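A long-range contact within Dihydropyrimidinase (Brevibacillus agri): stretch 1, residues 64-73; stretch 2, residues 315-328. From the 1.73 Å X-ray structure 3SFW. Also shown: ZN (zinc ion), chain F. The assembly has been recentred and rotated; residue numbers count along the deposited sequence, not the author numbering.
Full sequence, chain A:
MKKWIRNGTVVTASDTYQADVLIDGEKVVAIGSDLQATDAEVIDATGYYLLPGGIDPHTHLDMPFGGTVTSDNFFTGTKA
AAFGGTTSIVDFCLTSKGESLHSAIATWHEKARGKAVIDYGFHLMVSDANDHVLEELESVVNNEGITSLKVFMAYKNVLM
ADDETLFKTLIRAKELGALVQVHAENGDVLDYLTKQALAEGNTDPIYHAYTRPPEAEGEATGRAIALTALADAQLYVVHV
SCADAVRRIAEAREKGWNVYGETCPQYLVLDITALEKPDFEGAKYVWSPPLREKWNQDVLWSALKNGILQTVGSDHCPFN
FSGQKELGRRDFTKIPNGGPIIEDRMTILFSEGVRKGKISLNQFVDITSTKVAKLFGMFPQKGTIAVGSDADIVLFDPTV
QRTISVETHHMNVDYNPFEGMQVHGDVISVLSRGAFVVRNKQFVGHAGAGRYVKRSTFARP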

ATOM      1  N   PRO A  64     -28.594 -20.719 -20.576  1.00 15.33           N
ATOM      2  CA  PRO A  64     -28.355 -20.307 -21.978  1.00 15.80           C
ATOM      3  C   PRO A  64     -27.188 -19.321 -22.071  1.00 15.50           C
ATOM      4  O   PRO A  64     -27.229 -18.258 -21.432  1.00 18.33           O
ATOM      5  CB  PRO A  64     -29.671 -19.595 -22.361  1.00 19.69           C
ATOM      6  CG  PRO A  64     -30.193 -19.034 -21.028  1.00 20.64           C
ATOM      7  CD  PRO A  64     -29.712 -19.988 -19.932  1.00 17.47           C
ATOM      8  N   PHE A  65     -26.170 -19.648 -22.855  1.00 18.91           N
ATOM      9  CA  PHE A  65     -24.925 -18.820 -22.893  1.00 19.59           C
ATOM     10  C   PHE A  65     -24.037 -19.321 -24.020  1.00 20.04           C
ATOM     11  O   PHE A  65     -24.094 -20.503 -24.374  1.00 20.67           O
ATOM     12  CB  PHE A  65     -24.174 -18.952 -21.551  1.00 19.26           C
ATOM     13  CG  PHE A  65     -23.028 -17.962 -21.345  1.00 19.24           C
ATOM     14  CD1 PHE A  65     -23.246 -16.575 -21.386  1.00 18.02           C
ATOM     15  CD2 PHE A  65     -21.828 -18.429 -20.805  1.00 18.14           C
ATOM     16  CE1 PHE A  65     -22.228 -15.684 -21.028  1.00 21.39           C
ATOM     17  CE2 PHE A  65     -20.795 -17.551 -20.448  1.00 18.66           C
ATOM     18  CZ  PHE A  65     -21.001 -16.154 -20.588  1.00 19.92           C
ATOM     19  N   GLY A  66     -23.257 -18.412 -24.601  1.00 18.12           N
ATOM     20  CA  GLY A  66     -22.181 -18.803 -25.519  1.00 21.00           C
ATOM     21  C   GLY A  66     -22.744 -19.390 -26.803  1.00 23.28           C
ATOM     22  O   GLY A  66     -22.091 -20.190 -27.455  1.00 23.43           O
ATOM     23  N   GLY A  67     -23.990 -19.031 -27.132  1.00 24.37           N
ATOM     24  CA  GLY A  67     -24.677 -19.565 -28.321  1.00 25.58           C
ATOM     25  C   GLY A  67     -25.247 -20.952 -28.129  1.00 25.35           C
ATOM     26  O   GLY A  67     -25.595 -21.637 -29.107  1.00 23.51           O
ATOM     27  N   THR A  68     -25.329 -21.406 -26.869  1.00 21.47           N
ATOM     28  CA  THR A  68     -25.778 -22.800 -26.616  1.00 18.71           C
ATOM     29  C   THR A  68     -26.332 -22.867 -25.193  1.00 18.84           C
ATOM     30  O   THR A  68     -26.822 -21.840 -24.691  1.00 20.60           O
ATOM     31  CB  THR A  68     -24.678 -23.862 -26.980  1.00 18.32           C
ATOM     32  OG1 THR A  68     -25.168 -25.196 -26.761  1.00 19.58           O
ATOM     33  CG2 THR A  68     -23.349 -23.607 -26.229  1.00 20.14           C
ATOM     34  N   VAL A  69     -26.388 -24.049 -24.599  1.00 16.98           N
ATOM     35  CA  VAL A  69     -26.941 -24.189 -23.219  1.00 17.84           C
ATOM     36  C   VAL A  69     -25.982 -25.058 -22.430  1.00 17.39           C
ATOM     37  O   VAL A  69     -25.502 -26.044 -22.959  1.00 14.93           O
ATOM     38  CB  VAL A  69     -28.327 -24.822 -23.227  1.00 18.90           C
ATOM     39  CG1 VAL A  69     -28.869 -25.046 -21.792  1.00 19.46           C
ATOM     40  CG2 VAL A  69     -29.287 -23.934 -24.015  1.00 21.15           C
ATOM     41  N   THR A  70     -25.722 -24.741 -21.148  1.00 16.35           N
ATOM     42  CA  THR A  70     -24.751 -25.570 -20.414  1.00 11.61           C
ATOM     43  C   THR A  70     -25.224 -27.009 -20.341  1.00 12.78           C
ATOM     44  O   THR A  70     -26.451 -27.300 -20.271  1.00 13.89           O
ATOM     45  CB  THR A  70     -24.396 -25.021 -18.998  1.00 12.90           C
ATOM     46  OG1 THR A  70     -25.601 -24.907 -18.195  1.00 14.22           O
ATOM     47  CG2 THR A  70     -23.752 -23.706 -19.099  1.00 11.40           C
ATOM     48  N   SER A  71     -24.265 -27.941 -20.286  1.00 12.34           N
ATOM     49  CA  SER A  71     -24.604 -29.309 -20.571  1.00 14.35           C
ATOM     50  C   SER A  71     -25.128 -30.070 -19.377  1.00 13.45           C
ATOM     51  O   SER A  71     -25.680 -31.125 -19.553  1.00 14.23           O
ATOM     52  CB  SER A  71     -23.422 -30.074 -21.191  1.00 16.60           C
ATOM     53  OG  SER A  71     -22.386 -30.200 -20.257  1.00 16.41           O
ATOM     54  N   ASP A  72     -24.936 -29.559 -18.148  1.00 12.76           N
ATOM     55  CA  ASP A  72     -25.652 -30.133 -17.003  1.00 11.82           C
ATOM     56  C   ASP A  72     -26.929 -29.361 -16.786  1.00 11.41           C
ATOM     57  O   ASP A  72     -26.901 -28.135 -16.781  1.00 13.34           O
ATOM     58  CB  ASP A  72     -24.814 -30.008 -15.705  1.00 12.51           C
ATOM     59  CG  ASP A  72     -23.860 -31.186 -15.500  1.00 13.24           C
ATOM     60  OD1 ASP A  72     -24.244 -32.353 -15.730  1.00 13.65           O
ATOM     61  OD2 ASP A  72     -22.745 -30.923 -15.015  1.00 12.49           O
ATOM     62  N   ASN A  73     -28.034 -30.072 -16.564  1.00 12.27           N
ATOM     63  CA  ASN A  73     -29.257 -29.416 -16.112  1.00 12.87           C
ATOM     64  C   ASN A  73     -29.378 -29.571 -14.602  1.00 14.40           C
ATOM     65  O   ASN A  73     -28.391 -29.906 -13.932  1.00 12.53           O
ATOM     66  CB  ASN A  73     -30.489 -29.979 -16.856  1.00 13.97           C
ATOM     67  CG  ASN A  73     -30.710 -31.489 -16.633  1.00 17.20           C
ATOM     68  OD1 ASN A  73     -31.549 -32.129 -17.327  1.00 23.79           O
ATOM     69  ND2 ASN A  73     -30.005 -32.066 -15.718  1.00 13.02           N
ATOM     70  N   ASP A 315     -18.124 -21.993 -10.103  1.00 10.12           N
ATOM     71  CA  ASP A 315     -18.479 -21.388 -11.435  1.00 10.99           C
ATOM     72  C   ASP A 315     -18.713 -22.543 -12.439  1.00 10.94           C
ATOM     73  O   ASP A 315     -18.292 -22.502 -13.618  1.00 12.90           O
ATOM     74  CB  ASP A 315     -17.433 -20.353 -11.962  1.00 11.04           C
ATOM     75  CG  ASP A 315     -17.960 -19.495 -13.109  1.00 11.75           C
ATOM     76  OD1 ASP A 315     -19.214 -19.382 -13.255  1.00 11.39           O
ATOM     77  OD2 ASP A 315     -17.101 -18.956 -13.879  1.00 10.57           O
ATOM     78  N   HIS A 316     -19.427 -23.556 -11.983  1.00  9.31           N
ATOM     79  CA  HIS A 316     -19.731 -24.706 -12.866  1.00  9.01           C
ATOM     80  C   HIS A 316     -20.567 -24.194 -14.046  1.00 11.57           C
ATOM     81  O   HIS A 316     -21.682 -23.702 -13.860  1.00 10.40           O
ATOM     82  CB  HIS A 316     -20.557 -25.748 -12.104  1.00 11.61           C
ATOM     83  CG  HIS A 316     -20.793 -27.000 -12.891  1.00 10.01           C
ATOM     84  ND1 HIS A 316     -19.753 -27.806 -13.315  1.00 11.39           N
ATOM     85  CD2 HIS A 316     -21.933 -27.592 -13.304  1.00 10.33           C
ATOM     86  CE1 HIS A 316     -20.247 -28.836 -13.980  1.00 12.11           C
ATOM     87  NE2 HIS A 316     -21.571 -28.722 -14.000  1.00 10.73           N
ATOM     88  N   CYS A 317     -20.044 -24.348 -15.265  1.00 11.48           N
ATOM     89  CA  CYS A 317     -20.704 -23.737 -16.419  1.00 10.91           C
ATOM     90  C   CYS A 317     -20.256 -24.629 -17.630  1.00 12.04           C
ATOM     91  O   CYS A 317     -19.508 -24.177 -18.496  1.00 13.51           O
ATOM     92  CB  CYS A 317     -20.229 -22.274 -16.540  1.00 13.30           C
ATOM     93  SG  CYS A 317     -21.207 -21.281 -17.754  1.00 14.50           S
ATOM     94  N   PRO A 318     -20.688 -25.902 -17.635  1.00 12.86           N
ATOM     95  CA  PRO A 318     -20.047 -26.902 -18.510  1.00 11.87           C
ATOM     96  C   PRO A 318     -20.551 -26.859 -19.965  1.00 13.67           C
ATOM     97  O   PRO A 318     -21.758 -26.675 -20.221  1.00 11.81           O
ATOM     98  CB  PRO A 318     -20.421 -28.230 -17.840  1.00 12.14           C
ATOM     99  CG  PRO A 318     -21.822 -27.924 -17.275  1.00 13.25           C
ATOM    100  CD  PRO A 318     -21.625 -26.531 -16.685  1.00 14.41           C
ATOM    101  N   PHE A 319     -19.623 -27.052 -20.899  1.00 13.22           N
ATOM    102  CA  PHE A 319     -19.976 -27.274 -22.308  1.00 14.32           C
ATOM    103  C   PHE A 319     -19.099 -28.408 -22.798  1.00 13.29           C
ATOM    104  O   PHE A 319     -17.881 -28.419 -22.537  1.00 14.94           O
ATOM    105  CB  PHE A 319     -19.653 -26.019 -23.115  1.00 16.17           C
ATOM    106  CG  PHE A 319     -20.424 -24.799 -22.681  1.00 14.91           C
ATOM    107  CD1 PHE A 319     -21.744 -24.611 -23.104  1.00 15.99           C
ATOM    108  CD2 PHE A 319     -19.838 -23.843 -21.835  1.00 16.40           C
ATOM    109  CE1 PHE A 319     -22.490 -23.498 -22.666  1.00 13.85           C
ATOM    110  CE2 PHE A 319     -20.569 -22.684 -21.417  1.00 15.23           C
ATOM    111  CZ  PHE A 319     -21.883 -22.495 -21.880  1.00 14.77           C
ATOM    112  N   ASN A 320     -19.689 -29.348 -23.522  1.00 15.72           N
ATOM    113  CA  ASN A 320     -18.898 -30.396 -24.137  1.00 14.79           C
ATOM    114  C   ASN A 320     -17.805 -29.829 -25.044  1.00 14.77           C
ATOM    115  O   ASN A 320     -17.991 -28.840 -25.754  1.00 14.67           O
ATOM    116  CB  ASN A 320     -19.803 -31.322 -24.959  1.00 13.53           C
ATOM    117  CG  ASN A 320     -20.718 -32.114 -24.103  1.00 15.64           C
ATOM    118  OD1 ASN A 320     -20.282 -33.006 -23.389  1.00 15.89           O
ATOM    119  ND2 ASN A 320     -22.012 -31.756 -24.113  1.00 15.77           N
ATOM    120  N   PHE A 321     -16.682 -30.525 -25.069  1.00 13.21           N
ATOM    121  CA  PHE A 321     -15.610 -30.205 -25.986  1.00 11.73           C
ATOM    122  C   PHE A 321     -16.091 -30.433 -27.420  1.00 14.42           C
ATOM    123  O   PHE A 321     -15.941 -29.556 -28.275  1.00 16.48           O
ATOM    124  CB  PHE A 321     -14.435 -31.129 -25.723  1.00 13.98           C
ATOM    125  CG  PHE A 321     -13.224 -30.805 -26.580  1.00 15.45           C
ATOM    126  CD1 PHE A 321     -12.735 -29.516 -26.653  1.00 18.15           C
ATOM    127  CD2 PHE A 321     -12.597 -31.800 -27.322  1.00 20.42           C
ATOM    128  CE1 PHE A 321     -11.608 -29.212 -27.418  1.00 22.43           C
ATOM    129  CE2 PHE A 321     -11.459 -31.502 -28.073  1.00 23.37           C
ATOM    130  CZ  PHE A 321     -10.973 -30.215 -28.120  1.00 23.26           C
ATOM    131  N   SER A 322     -16.697 -31.588 -27.655  1.00 16.48           N
ATOM    132  CA  SER A 322     -17.262 -31.866 -28.978  1.00 19.84           C
ATOM    133  C   SER A 322     -18.568 -31.083 -29.178  1.00 17.90           C
ATOM    134  O   SER A 322     -19.483 -31.086 -28.303  1.00 20.16           O
ATOM    135  CB  SER A 322     -17.501 -33.368 -29.166  1.00 23.49           C
ATOM    136  OG  SER A 322     -18.221 -33.611 -30.357  1.00 27.82           O
ATOM    137  N   GLY A 323     -18.661 -30.395 -30.303  1.00 19.22           N
ATOM    138  CA  GLY A 323     -19.886 -29.696 -30.632  1.00 17.82           C
ATOM    139  C   GLY A 323     -19.932 -28.305 -30.016  1.00 18.56           C
ATOM    140  O   GLY A 323     -19.981 -27.295 -30.744  1.00 21.02           O
ATOM    141  N   GLN A 324     -19.911 -28.234 -28.672  1.00 16.63           N
ATOM    142  CA  GLN A 324     -20.185 -26.983 -28.024  1.00 14.71           C
ATOM    143  C   GLN A 324     -18.937 -26.118 -27.976  1.00 11.66           C
ATOM    144  O   GLN A 324     -18.947 -25.012 -28.481  1.00 13.59           O
ATOM    145  CB  GLN A 324     -20.760 -27.212 -26.604  1.00 13.11           C
ATOM    146  CG  GLN A 324     -22.171 -27.787 -26.670  1.00 17.34           C
ATOM    147  CD  GLN A 324     -22.775 -27.935 -25.304  1.00 15.99           C
ATOM    148  OE1 GLN A 324     -22.301 -28.739 -24.489  1.00 17.72           O
ATOM    149  NE2 GLN A 324     -23.822 -27.162 -25.032  1.00 14.91           N
ATOM    150  N   LYS A 325     -17.841 -26.617 -27.395  1.00 13.61           N
ATOM    151  CA  LYS A 325     -16.653 -25.784 -27.392  1.00 14.26           C
ATOM    152  C   LYS A 325     -16.224 -25.507 -28.863  1.00 15.80           C
ATOM    153  O   LYS A 325     -15.691 -24.441 -29.158  1.00 16.17           O
ATOM    154  CB  LYS A 325     -15.466 -26.431 -26.641  1.00 15.39           C
ATOM    155  CG  LYS A 325     -15.615 -26.489 -25.072  1.00 14.20           C
ATOM    156  CD  LYS A 325     -15.502 -25.093 -24.424  1.00 12.89           C
ATOM    157  CE  LYS A 325     -15.660 -25.166 -22.864  1.00 12.88           C
ATOM    158  NZ  LYS A 325     -15.445 -23.811 -22.289  1.00 11.95           N
ATOM    159  N   GLU A 326     -16.510 -26.467 -29.744  1.00 19.13           N
ATOM    160  CA  GLU A 326     -16.175 -26.348 -31.185  1.00 17.16           C
ATOM    161  C   GLU A 326     -16.906 -25.231 -31.918  1.00 19.51           C
ATOM    162  O   GLU A 326     -16.470 -24.801 -32.988  1.00 17.30           O
ATOM    163  CB  GLU A 326     -16.411 -27.684 -31.898  1.00 18.51           C
ATOM    164  CG  GLU A 326     -15.536 -28.834 -31.382  1.00 21.72           C
ATOM    165  CD  GLU A 326     -15.670 -30.071 -32.278  1.00 23.42           C
ATOM    166  OE1 GLU A 326     -16.746 -30.735 -32.240  1.00 22.43           O
ATOM    167  OE2 GLU A 326     -14.760 -30.265 -33.121  1.00 27.68           O
ATOM    168  N   LEU A 327     -17.937 -24.653 -31.307  1.00 18.01           N
ATOM    169  CA  LEU A 327     -18.495 -23.448 -31.882  1.00 18.99           C
ATOM    170  C   LEU A 327     -17.399 -22.396 -32.062  1.00 20.54           C
ATOM    171  O   LEU A 327     -17.528 -21.486 -32.904  1.00 21.17           O
ATOM    172  CB  LEU A 327     -19.637 -22.900 -31.009  1.00 16.95           C
ATOM    173  CG  LEU A 327     -20.871 -23.810 -30.949  1.00 20.01           C
ATOM    174  CD1 LEU A 327     -21.777 -23.276 -29.837  1.00 16.15           C
ATOM    175  CD2 LEU A 327     -21.634 -23.789 -32.309  1.00 22.25           C
ATOM    176  N   GLY A 328     -16.323 -22.501 -31.276  1.00 18.11           N
ATOM    177  CA  GLY A 328     -15.245 -21.504 -31.346  1.00 15.82           C
ATOM    178  C   GLY A 328     -13.998 -21.882 -32.163  1.00 19.53           C
ATOM    179  O   GLY A 328     -12.975 -21.205 -32.085  1.00 18.83           O
TER
HETATM  180 ZN    ZN F 502     -20.279 -17.544 -13.103  1.00 14.91          ZN

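Stretch 1 begins as a tight hairpin. F65 to T68 form a type I' beta turn, closed by two backbone hydrogen bonds: F65 N to T68 O and T68 N to F65 O, each 2.9 Å. G66 and G67 occupy the middle of the turn. Both have positive phi, a conformation that favours glycine. After V69 the chain leaves the strand and runs as a loop past P318 and F319.

Stretch 2 is extended from H316 to N320. It then enters a weakly bonded helix with a wide pi-type turn, where K325 N donates to N320 O at 2.8 Å. A short 3-10 segment follows, with L327 N bonded to Q324 O at 3.0 Å.

The two backbones come closest in CA terms at T70 and P318, 5.2 Å apart, and at S71 and F319, 5.3 Å apart. One backbone hydrogen bond joins the stretches here, from S71 N to P318 O at 2.8 Å. The same carbonyl receives a CA-H...O contact, with T70 CA 3.2 Å from P318 O. A single oxygen thus meets two successive residues of the loop.

Q324 makes the main side-chain link. Its NE2 donates to T68 OG1 and to V69 O, both at 2.9 Å. The bond to T68 is the straighter, 166° against 138°. The other end of the amide is held within stretch 2: N320 N donates to Q324 OE1 at 2.9 Å, and N320 ND2 adds a weak bond to Q324 OE1 at 3.1 Å. These bonds fix the amide orientation, with nitrogen facing the strand and oxygen facing N320.

D72 and H316 form a second polar link. H316 NE2 donates to D72 OD2 at 2.7 Å, and the carboxylate oxygen lies near the plane of the imidazole, at its edge. ND1 of H316 and OD1 of D72 are hydrogen-bonded elsewhere in the structure. Next to H316, D315 OD1 binds the zinc ion ZN at 2.1 Å.

F319 anchors the apolar part. Its CB points sideways, but the ring reaches stretch 1. T70 CG2 lies 3.6 Å from F319 CZ, and T68 CG2 lies 3.7 Å from F319 CD1. F319 CZ also sits at the edge of the F65 ring, 4.2 Å from F65 CD2. C317 SG approaches the F65 ring obliquely, 4.2 Å from F65 CD2, and packs 3.8 Å from T70 CG2. At the turn, L327 CD1 lies 3.9 Å from both T68 CG2 and G66 O.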